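EvdO2 (Micromonospora carbonacea, PDB 4XAB) is an oxygenase of the phytanoyl-CoA dioxygenase family that probably catalyses an oxidative cyclization in orthosomycin biosynthesis. Local coordinates at residues E17-G22 / F101-E106; I76-Y81 / G113-K118; S145-L150 / R226-L231; G158-L163 / G205-D210. All blocks are in the same frame, centred on the assembly; numbering follows the deposited sequence.

Overall arrangement
From the N terminus, helix 12-21 comes first, and interaction 1 closes the loop that brings the end of helix 89-102 back against it, outside the sheet. Interaction 2 crosses interaction 1 along the chain: the segment at 76-81 lies inside that loop, but its partner, strand 110-118, follows it. Interaction 3 opens later, pairing strands 139-149 and 226-234, and interaction 4 is nested within it, setting strand 160-162 across from strand 206-210. Strand 226-234 also pairs with 110-118, tying interactions 2 and 3 into one sheet, and 139-149 pairs with 206-210, joining 3 to 4. Interaction 1 reaches interaction 4 through Gly22 and Phe18, which meet the 206-210 strand.

Interaction 1. Residues E17-G22 / F101-E106; sequences EFRSRG and FLDMAE
Helices 12-21 and 89-102 pack against the outside of the double-stranded beta helix, and their C-terminal turns meet here through two phenylalanine rings and one salt bridge. The rings of Phe18 and Phe101 form an offset stack, with centroids 4.8 Å apart and planes inclined at 26°. Phe18 has CG anti to its own backbone N (chi1 175°), and its ring lies against that of Phe101. Phe101 instead has its CG beside the backbone N and anti to the carbonyl carbon. The overlap is partial: CD2 of Phe101 sits over one face of the Phe18 ring, displaced toward the rim and 3.6 Å from Phe18 CG. In return, CB of Phe18 lies over the face of the Phe101 ring, a CH-pi contact 4.2 Å from that ring's centroid. Both rings are buried and also touch Leu144 and Val208, so the pair lies between the two helices and strands 139-149 and 206-210.

Arg19, the next residue, reaches along the outer side of this pair. Its chain bends at chi2, and the guanidinium comes to the end of helix 89-102, with NE 2.7 Å from Phe101 O. Asp103, the first residue to leave that helix, has positive phi and swings its carboxylate toward the same arginine. The carboxylate also forms a salt bridge with Arg15, so two arginines share one negative charge. Arg19 NH2 donates to Asp103 OD2 at a very short 2.3 Å, nearly within the guanidinium plane but from above the carboxylate, 67° out of its plane.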
# COMPACT_ATOMS: atom_id res chain seq x y z
N GLU A 17 -1.42 -15.39 11.82
CA GLU A 17 -2.56 -15.03 10.98
C GLU A 17 -2.09 -14.35 9.69
O GLU A 17 -2.72 -14.52 8.64
CB GLU A 17 -3.55 -14.15 11.75
CG GLU A 17 -4.28 -14.89 12.88
CD GLU A 17 -4.92 -16.20 12.42
OE1 GLU A 17 -5.67 -16.20 11.42
OE2 GLU A 17 -4.68 -17.24 13.08
N PHE A 18 -1.00 -13.60 9.76
CA PHE A 18 -0.41 -13.08 8.52
C PHE A 18 -0.06 -14.22 7.55
O PHE A 18 -0.35 -14.13 6.36
CB PHE A 18 0.84 -12.24 8.80
CG PHE A 18 1.55 -11.79 7.55
CD1 PHE A 18 1.06 -10.71 6.80
CD2 PHE A 18 2.69 -12.44 7.10
CE1 PHE A 18 1.71 -10.31 5.64
CE2 PHE A 18 3.34 -12.05 5.94
CZ PHE A 18 2.85 -10.97 5.21
N ARG A 19 0.54 -15.30 8.05
CA ARG A 19 0.94 -16.41 7.19
C ARG A 19 -0.26 -17.14 6.63
O ARG A 19 -0.27 -17.54 5.46
CB ARG A 19 1.82 -17.41 7.95
CG ARG A 19 3.09 -16.83 8.50
CD ARG A 19 3.87 -16.11 7.45
NE ARG A 19 5.17 -15.73 7.97
CZ ARG A 19 6.26 -16.49 7.91
NH1 ARG A 19 6.20 -17.69 7.33
NH2 ARG A 19 7.40 -16.05 8.41
N SER A 20 -1.27 -17.30 7.47
CA SER A 20 -2.47 -18.04 7.13
C SER A 20 -3.34 -17.28 6.15
O SER A 20 -3.78 -17.83 5.14
CB SER A 20 -3.28 -18.34 8.40
OG SER A 20 -4.56 -18.83 8.06
N ARG A 21 -3.56 -16.00 6.44
CA ARG A 21 -4.52 -15.21 5.70
C ARG A 21 -3.90 -14.33 4.62
O ARG A 21 -4.58 -13.95 3.68
CB ARG A 21 -5.32 -14.33 6.66
CG ARG A 21 -5.95 -15.09 7.82
CD ARG A 21 -7.01 -14.25 8.49
NE ARG A 21 -8.31 -14.45 7.86
CZ ARG A 21 -9.37 -13.67 8.06
NH1 ARG A 21 -9.28 -12.62 8.87
NH2 ARG A 21 -10.52 -13.94 7.44
N GLY A 22 -2.62 -14.01 4.76
CA GLY A 22 -1.93 -13.17 3.79
C GLY A 22 -1.95 -11.69 4.10
O GLY A 22 -1.44 -10.87 3.32
N PHE A 101 7.85 -11.29 9.98
CA PHE A 101 6.80 -11.86 9.15
C PHE A 101 7.36 -12.65 7.95
O PHE A 101 6.71 -13.58 7.49
CB PHE A 101 5.85 -10.77 8.64
CG PHE A 101 4.83 -10.32 9.67
CD1 PHE A 101 4.98 -10.63 11.01
CD2 PHE A 101 3.73 -9.57 9.28
CE1 PHE A 101 4.04 -10.20 11.95
CE2 PHE A 101 2.79 -9.14 10.21
CZ PHE A 101 2.94 -9.46 11.54
N LEU A 102 8.53 -12.25 7.45
CA LEU A 102 9.11 -12.92 6.29
C LEU A 102 10.15 -13.98 6.65
O LEU A 102 10.63 -14.69 5.77
CB LEU A 102 9.75 -11.89 5.34
CG LEU A 102 8.84 -10.85 4.70
CD1 LEU A 102 9.67 -9.77 4.06
CD2 LEU A 102 7.94 -11.49 3.66
N ASP A 103 10.50 -14.07 7.93
CA ASP A 103 11.58 -14.95 8.38
C ASP A 103 12.88 -14.66 7.65
O ASP A 103 13.58 -15.57 7.20
CB ASP A 103 11.21 -16.42 8.21
CG ASP A 103 10.18 -16.88 9.21
OD1 ASP A 103 10.38 -16.63 10.42
OD2 ASP A 103 9.17 -17.47 8.79
N MET A 104 13.19 -13.37 7.53
CA MET A 104 14.41 -12.92 6.88
C MET A 104 15.13 -11.90 7.73
O MET A 104 14.48 -11.09 8.41
CB MET A 104 14.10 -12.31 5.52
CG MET A 104 13.56 -13.28 4.54
SD MET A 104 13.15 -12.39 3.04
CE MET A 104 14.69 -11.54 2.72
N ALA A 105 16.46 -11.93 7.71
CA ALA A 105 17.24 -10.93 8.42
C ALA A 105 16.94 -9.55 7.88
O ALA A 105 16.74 -9.39 6.68
CB ALA A 105 18.76 -11.23 8.30
N GLU A 106 16.90 -8.56 8.76
CA GLU A 106 16.62 -7.18 8.36
C GLU A 106 17.59 -6.70 7.28
O GLU A 106 17.22 -5.96 6.37
CB GLU A 106 16.68 -6.26 9.58
CG GLU A 106 15.59 -6.57 10.60
CD GLU A 106 15.56 -5.60 11.75
OE1 GLU A 106 15.95 -4.43 11.56
OE2 GLU A 106 15.15 -6.01 12.86

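Interaction 2. Residues I76-Y81 / G113-K118; sequences IKPEKY and GHAILK
Two hydrogen bonds grip Gly113, one at each of its backbone polar atoms. Gly113 N donates to Glu79 OE2 at 2.9 Å, using the syn lone pair of the carboxylate; the glutamate reaches it with CG in the crowded position between backbone N and carbonyl carbon and a further bend at chi2 (-94°). Gly113 O accepts from Lys77 N at 3.0 Å, a bent bond of 138° whose donor stands above the carbonyl plane. Lys77 CA adds a CA-H...O contact to the same oxygen at 3.3 Å.

These bonds fasten the chain as it leaves strand 74-76 to strand 110-118 of the double-stranded beta helix. Ile76 and His114 are still an antiparallel, non-hydrogen-bonded pair, whereas from Pro78 onward the chain turns away from the strand. With Glu79 placed as it is, a CB on Gly113 would fall 2.5 Å from Glu79 OE1, a clash.

Pro78 packs with CD 3.5 Å from Gly113 C and makes its apolar contact through CG, 3.9 Å from Ala115 CB; Leu45 and Tyr229 also touch the ring.

On the face with Ile76, the His114 ring has Ile116 CG1 over one side, and its NE2 is hydrogen-bonded to Gln74 NE2.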
# COMPACT_ATOMS: atom_id res chain seq x y z
N ILE A 76 5.91 8.26 -5.31
CA ILE A 76 6.78 7.10 -5.16
C ILE A 76 8.09 7.57 -4.51
O ILE A 76 8.64 8.60 -4.87
CB ILE A 76 7.05 6.40 -6.50
CG1 ILE A 76 7.96 5.18 -6.31
CG2 ILE A 76 7.65 7.36 -7.51
CD1 ILE A 76 7.41 4.17 -5.32
N LYS A 77 8.56 6.80 -3.53
CA LYS A 77 9.77 7.11 -2.78
C LYS A 77 9.81 8.55 -2.25
O LYS A 77 10.72 9.32 -2.58
CB LYS A 77 11.00 6.84 -3.65
CG LYS A 77 11.20 5.36 -3.90
CD LYS A 77 12.32 5.09 -4.91
CE LYS A 77 12.55 3.60 -5.08
NZ LYS A 77 13.33 3.27 -6.30
N PRO A 78 8.85 8.91 -1.38
CA PRO A 78 8.82 10.26 -0.81
C PRO A 78 10.06 10.55 0.04
O PRO A 78 10.37 11.71 0.31
CB PRO A 78 7.55 10.25 0.04
CG PRO A 78 7.38 8.81 0.42
CD PRO A 78 7.78 8.06 -0.81
N GLU A 79 10.77 9.49 0.43
CA GLU A 79 11.99 9.63 1.22
C GLU A 79 13.07 10.40 0.46
O GLU A 79 14.06 10.82 1.05
CB GLU A 79 12.51 8.25 1.64
CG GLU A 79 12.84 7.31 0.49
CD GLU A 79 11.69 6.40 0.13
OE1 GLU A 79 10.52 6.79 0.36
OE2 GLU A 79 11.94 5.29 -0.39
N LYS A 80 12.89 10.58 -0.85
CA LYS A 80 13.78 11.44 -1.64
C LYS A 80 13.61 12.90 -1.23
O LYS A 80 14.59 13.65 -1.14
CB LYS A 80 13.50 11.30 -3.13
CG LYS A 80 13.83 9.94 -3.74
CD LYS A 80 13.48 9.94 -5.22
CE LYS A 80 13.76 8.59 -5.87
NZ LYS A 80 13.26 8.55 -7.28
N TYR A 81 12.37 13.30 -0.98
CA TYR A 81 12.06 14.68 -0.63
C TYR A 81 12.11 14.88 0.88
O TYR A 81 12.48 15.95 1.36
CB TYR A 81 10.68 15.06 -1.17
CG TYR A 81 10.51 14.77 -2.64
CD1 TYR A 81 11.14 15.55 -3.61
CD2 TYR A 81 9.73 13.71 -3.07
CE1 TYR A 81 10.99 15.28 -4.96
CE2 TYR A 81 9.57 13.43 -4.42
CZ TYR A 81 10.21 14.22 -5.36
OH TYR A 81 10.05 13.94 -6.70
N GLY A 113 9.69 3.59 0.15
CA GLY A 113 8.47 4.20 0.68
C GLY A 113 7.51 4.56 -0.44
O GLY A 113 7.88 4.61 -1.61
N HIS A 114 6.27 4.82 -0.07
CA HIS A 114 5.25 5.18 -1.04
C HIS A 114 4.17 5.98 -0.30
O HIS A 114 3.63 5.51 0.70
CB HIS A 114 4.68 3.92 -1.72
CG HIS A 114 3.62 4.19 -2.73
ND1 HIS A 114 2.71 3.23 -3.13
CD2 HIS A 114 3.32 5.31 -3.44
CE1 HIS A 114 1.89 3.75 -4.03
NE2 HIS A 114 2.24 5.01 -4.24
N ALA A 115 3.89 7.19 -0.78
CA ALA A 115 2.92 8.06 -0.13
C ALA A 115 1.67 8.17 -0.97
O ALA A 115 1.73 8.31 -2.20
CB ALA A 115 3.51 9.43 0.12
N ILE A 116 0.52 8.10 -0.30
CA ILE A 116 -0.77 8.15 -0.95
C ILE A 116 -1.67 9.12 -0.22
O ILE A 116 -1.73 9.11 1.01
CB ILE A 116 -1.46 6.76 -0.96
CG1 ILE A 116 -0.60 5.74 -1.71
CG2 ILE A 116 -2.87 6.86 -1.57
CD1 ILE A 116 -1.01 4.31 -1.41
N LEU A 117 -2.35 9.98 -0.98
CA LEU A 117 -3.42 10.79 -0.41
C LEU A 117 -4.68 10.59 -1.25
O LEU A 117 -4.66 10.83 -2.46
CB LEU A 117 -3.01 12.27 -0.36
CG LEU A 117 -3.97 13.27 0.29
CD1 LEU A 117 -3.19 14.45 0.84
CD2 LEU A 117 -5.03 13.76 -0.69
N LYS A 118 -5.75 10.13 -0.62
CA LYS A 118 -7.07 10.04 -1.25
C LYS A 118 -7.85 11.29 -0.93
O LYS A 118 -8.26 11.48 0.21
CB LYS A 118 -7.86 8.83 -0.75
CG LYS A 118 -7.29 7.49 -1.11
CD LYS A 118 -8.25 6.39 -0.69
CE LYS A 118 -9.56 6.45 -1.45
NZ LYS A 118 -9.42 5.86 -2.81

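Interaction 3. Residues S145-L150 / R226-L231; sequences SIWTTL and RRAYVL
Trp147 leaves its strand with CG anti to the backbone N (chi1 -169°), which carries the indole across toward the neighbouring strand 226-234. At its root, CG is 4.2 Å from Val230 CG2. One atom further on, CD1 presses closely on the same methyl, at 3.4 Å. The next atoms pass beneath Ala228: NE1 comes within 3.5 Å of its CB and CE2 within 3.4 Å. This methyl sits over the face of the five-membered ring in a CH-pi contact, displaced toward the rim. Toward the tip, CZ2 is still 3.7 Å from Ala228 CB, while the indole also touches Leu160, Leu201 and Val207. An alanine here would remove the whole indole and would probably leave Ala228 and Val230 less tightly packed.

Beneath this packing runs an antiparallel pairing. Ile146 with Leu231 and Thr148 with Tyr229 are hydrogen-bonded pairs, each joined by two backbone bonds, and Leu150 N adds a fifth to Arg227 O; N-H...O angles run from 164° to 178°. On the face with Thr148 and Tyr229, a water donates to both Ile146 O and Tyr229 O and is 2.8 Å from Thr148 OG1, which is also hydrogen-bonded to His90. At the strand end, Leu150 CD1 lies 4.0 Å from Arg227 CB; the arginine itself forms a salt bridge with Asp151.

Trp147, Ala228 and Val230 thus line the inner face of the double-stranded beta helix of the cupin clan, the side on which nickel and a bound imidazole lie.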
# COMPACT_ATOMS: atom_id res chain seq x y z
N SER A 145 4.03 -5.41 2.12
CA SER A 145 3.80 -3.98 2.26
C SER A 145 3.20 -3.69 3.62
O SER A 145 2.35 -4.44 4.09
CB SER A 145 2.84 -3.47 1.19
OG SER A 145 3.42 -3.60 -0.10
N ILE A 146 3.64 -2.60 4.23
CA ILE A 146 3.09 -2.11 5.50
C ILE A 146 2.50 -0.73 5.24
O ILE A 146 3.22 0.25 4.97
CB ILE A 146 4.17 -2.05 6.61
CG1 ILE A 146 4.76 -3.44 6.85
CG2 ILE A 146 3.58 -1.55 7.91
CD1 ILE A 146 5.97 -3.46 7.79
N TRP A 147 1.17 -0.69 5.26
CA TRP A 147 0.33 0.45 4.93
C TRP A 147 -0.07 1.14 6.23
O TRP A 147 -0.97 0.65 6.90
CB TRP A 147 -0.90 -0.06 4.16
CG TRP A 147 -1.85 0.89 3.46
CD1 TRP A 147 -1.79 1.31 2.15
CD2 TRP A 147 -3.08 1.44 3.99
NE1 TRP A 147 -2.87 2.12 1.86
CE2 TRP A 147 -3.67 2.22 2.97
CE3 TRP A 147 -3.71 1.36 5.24
CZ2 TRP A 147 -4.87 2.92 3.16
CZ3 TRP A 147 -4.91 2.07 5.42
CH2 TRP A 147 -5.47 2.83 4.39
N THR A 148 0.61 2.22 6.59
CA THR A 148 0.32 2.92 7.85
C THR A 148 -0.59 4.09 7.55
O THR A 148 -0.25 4.93 6.71
CB THR A 148 1.60 3.45 8.54
OG1 THR A 148 2.48 2.36 8.85
CG2 THR A 148 1.25 4.23 9.83
N THR A 149 -1.73 4.17 8.22
CA THR A 149 -2.66 5.26 7.91
C THR A 149 -2.39 6.44 8.84
O THR A 149 -2.03 6.26 10.00
CB THR A 149 -4.12 4.80 8.01
OG1 THR A 149 -4.99 5.85 7.57
CG2 THR A 149 -4.49 4.39 9.45
N LEU A 150 -2.54 7.65 8.30
CA LEU A 150 -2.39 8.87 9.09
C LEU A 150 -3.74 9.35 9.60
O LEU A 150 -3.81 10.26 10.43
CB LEU A 150 -1.75 9.99 8.25
CG LEU A 150 -0.41 9.71 7.57
CD1 LEU A 150 0.23 11.03 7.12
CD2 LEU A 150 0.51 8.92 8.48
N ARG A 226 -7.66 11.19 3.05
CA ARG A 226 -7.21 10.02 3.77
C ARG A 226 -5.82 9.67 3.29
O ARG A 226 -5.63 9.39 2.11
CB ARG A 226 -8.16 8.86 3.57
CG ARG A 226 -9.60 9.24 3.83
CD ARG A 226 -9.86 9.35 5.32
NE ARG A 226 -11.14 10.01 5.56
CZ ARG A 226 -11.81 9.94 6.70
NH1 ARG A 226 -11.32 9.24 7.71
NH2 ARG A 226 -12.96 10.58 6.83
N ARG A 227 -4.86 9.70 4.21
CA ARG A 227 -3.45 9.55 3.86
C ARG A 227 -2.86 8.25 4.38
O ARG A 227 -3.16 7.82 5.49
CB ARG A 227 -2.66 10.74 4.41
CG ARG A 227 -3.15 12.08 3.87
CD ARG A 227 -2.80 13.23 4.80
NE ARG A 227 -3.55 13.21 6.06
CZ ARG A 227 -3.45 14.16 6.99
NH1 ARG A 227 -2.63 15.19 6.80
NH2 ARG A 227 -4.16 14.08 8.11
N ALA A 228 -2.00 7.63 3.57
CA ALA A 228 -1.32 6.42 4.00
C ALA A 228 0.14 6.54 3.64
O ALA A 228 0.49 7.16 2.63
CB ALA A 228 -1.94 5.18 3.34
N TYR A 229 1.00 5.97 4.48
CA TYR A 229 2.42 5.89 4.20
C TYR A 229 2.75 4.41 4.11
O TYR A 229 2.53 3.66 5.05
CB TYR A 229 3.24 6.58 5.28
CG TYR A 229 4.74 6.44 5.12
CD1 TYR A 229 5.39 6.96 4.01
CD2 TYR A 229 5.51 5.82 6.09
CE1 TYR A 229 6.75 6.85 3.86
CE2 TYR A 229 6.88 5.71 5.96
CZ TYR A 229 7.50 6.22 4.84
OH TYR A 229 8.86 6.12 4.69
N VAL A 230 3.25 4.00 2.95
CA VAL A 230 3.44 2.58 2.69
C VAL A 230 4.93 2.28 2.65
O VAL A 230 5.69 2.96 1.96
CB VAL A 230 2.79 2.15 1.35
CG1 VAL A 230 2.95 0.66 1.15
CG2 VAL A 230 1.31 2.53 1.32
N LEU A 231 5.34 1.26 3.39
CA LEU A 231 6.71 0.78 3.30
C LEU A 231 6.69 -0.61 2.71
O LEU A 231 5.92 -1.47 3.13
CB LEU A 231 7.37 0.77 4.67
CG LEU A 231 7.78 2.14 5.19
CD1 LEU A 231 8.09 2.06 6.69
CD2 LEU A 231 8.99 2.65 4.40
O HOH W 1 4.24 2.11 6.71

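Interaction 4. Residues G158-L163 / G205-D210; sequences GCLHYL and GAVVHD
Along strand 206-210, alternate residues face strand 160-162, beginning with Val207. Its CG2 occupies the crowded position between backbone N and carbonyl carbon, where it meets Tyr162 OH at 3.2 Å and Leu160 CD1 at 3.7 Å. Val207 CB lies at the edge of the tyrosine ring. Val208 turns away and packs on Ile146 and Leu26 on the other side of the sheet.

His209 faces inward again, with its CG also between backbone N and carbonyl carbon (chi1 59°). ND1 shares a 2.8 Å hydrogen bond with Tyr162 OH, and the nitrogen lies in the plane of the tyrosine ring, at its edge. The ring planes are inclined at 53°, and Tyr162 CE2 also touches His209 CB at 3.4 Å. The other ring nitrogen, NE2, is hydrogen-bonded to Asp131 OD2. These two bonds probably fix the rotation of the imidazole, which is placed as a second-shell residue behind the nickel ligand Asp131. A phenylalanine in place of Tyr162 would delete the hydroxyl that meets ND1 and would probably leave the His209 ring less firmly oriented.

The two strands belong to different sheets that face one another, their axes 9.7 Å apart at closest approach. Strand 206-210 lies between 139-149 and 23-26, strand 160-162 between 197-198 and 215-217. Phe23 stacks on the Tyr162 ring, and helix 12-21 reaches the far side of strand 206-210 through Phe18 on Val208.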
# COMPACT_ATOMS: atom_id res chain seq x y z
N GLY A 158 -12.30 4.53 2.18
CA GLY A 158 -11.39 3.83 1.28
C GLY A 158 -10.33 2.96 1.94
O GLY A 158 -9.20 2.88 1.45
N CYS A 159 -10.68 2.28 3.03
CA CYS A 159 -9.75 1.34 3.64
C CYS A 159 -9.55 0.14 2.70
O CYS A 159 -10.28 -0.02 1.73
CB CYS A 159 -10.25 0.87 5.01
SG CYS A 159 -11.63 -0.27 4.96
N LEU A 160 -8.55 -0.68 2.99
CA LEU A 160 -8.26 -1.86 2.18
C LEU A 160 -9.17 -3.02 2.53
O LEU A 160 -9.59 -3.18 3.68
CB LEU A 160 -6.79 -2.28 2.35
CG LEU A 160 -5.78 -1.22 1.90
CD1 LEU A 160 -4.35 -1.74 1.94
CD2 LEU A 160 -6.13 -0.74 0.51
N HIS A 161 -9.44 -3.84 1.53
CA HIS A 161 -10.15 -5.10 1.66
C HIS A 161 -9.24 -6.17 1.09
O HIS A 161 -8.57 -5.93 0.09
CB HIS A 161 -11.46 -5.10 0.88
CG HIS A 161 -12.39 -3.97 1.22
ND1 HIS A 161 -13.71 -4.17 1.56
CD2 HIS A 161 -12.21 -2.63 1.20
CE1 HIS A 161 -14.29 -3.01 1.77
NE2 HIS A 161 -13.41 -2.05 1.55
N TYR A 162 -9.26 -7.36 1.69
CA TYR A 162 -8.43 -8.47 1.22
C TYR A 162 -9.20 -9.73 0.88
O TYR A 162 -10.29 -9.95 1.39
CB TYR A 162 -7.40 -8.83 2.29
CG TYR A 162 -6.42 -7.75 2.60
CD1 TYR A 162 -6.52 -7.01 3.77
CD2 TYR A 162 -5.38 -7.47 1.73
CE1 TYR A 162 -5.61 -6.03 4.06
CE2 TYR A 162 -4.48 -6.49 2.01
CZ TYR A 162 -4.60 -5.76 3.18
OH TYR A 162 -3.68 -4.78 3.46
N LEU A 163 -8.60 -10.57 0.04
CA LEU A 163 -9.09 -11.93 -0.15
C LEU A 163 -8.25 -12.88 0.70
O LEU A 163 -7.13 -13.21 0.32
CB LEU A 163 -9.02 -12.36 -1.63
CG LEU A 163 -9.60 -13.76 -1.84
CD1 LEU A 163 -11.11 -13.70 -1.75
CD2 LEU A 163 -9.15 -14.36 -3.17
N GLY A 205 -2.56 3.12 12.86
CA GLY A 205 -2.72 1.69 12.61
C GLY A 205 -2.14 1.34 11.25
O GLY A 205 -1.88 2.22 10.44
N ALA A 206 -1.93 0.05 11.01
CA ALA A 206 -1.43 -0.38 9.71
C ALA A 206 -2.02 -1.70 9.32
O ALA A 206 -2.43 -2.50 10.17
CB ALA A 206 0.10 -0.48 9.69
N VAL A 207 -2.05 -1.95 8.02
CA VAL A 207 -2.29 -3.28 7.53
C VAL A 207 -1.03 -3.72 6.81
O VAL A 207 -0.30 -2.90 6.22
CB VAL A 207 -3.52 -3.36 6.59
CG1 VAL A 207 -4.80 -3.19 7.39
CG2 VAL A 207 -3.43 -2.31 5.51
N VAL A 208 -0.76 -5.00 6.93
CA VAL A 208 0.41 -5.62 6.30
C VAL A 208 -0.08 -6.70 5.33
O VAL A 208 -0.89 -7.52 5.71
CB VAL A 208 1.32 -6.26 7.36
CG1 VAL A 208 2.59 -6.82 6.72
CG2 VAL A 208 1.65 -5.23 8.46
N HIS A 209 0.41 -6.72 4.09
CA HIS A 209 0.00 -7.81 3.20
C HIS A 209 1.11 -8.29 2.29
O HIS A 209 1.98 -7.52 1.85
CB HIS A 209 -1.22 -7.45 2.33
CG HIS A 209 -1.02 -6.26 1.44
ND1 HIS A 209 -1.40 -4.98 1.81
CD2 HIS A 209 -0.52 -6.16 0.18
CE1 HIS A 209 -1.12 -4.14 0.83
NE2 HIS A 209 -0.60 -4.83 -0.17
N ASP A 210 1.04 -9.58 2.02
CA ASP A 210 1.97 -10.26 1.11
C ASP A 210 1.85 -9.74 -0.33
O ASP A 210 0.80 -9.25 -0.74
CB ASP A 210 1.69 -11.77 1.15
CG ASP A 210 2.71 -12.57 0.36
OD1 ASP A 210 2.47 -12.90 -0.82
OD2 ASP A 210 3.77 -12.87 0.94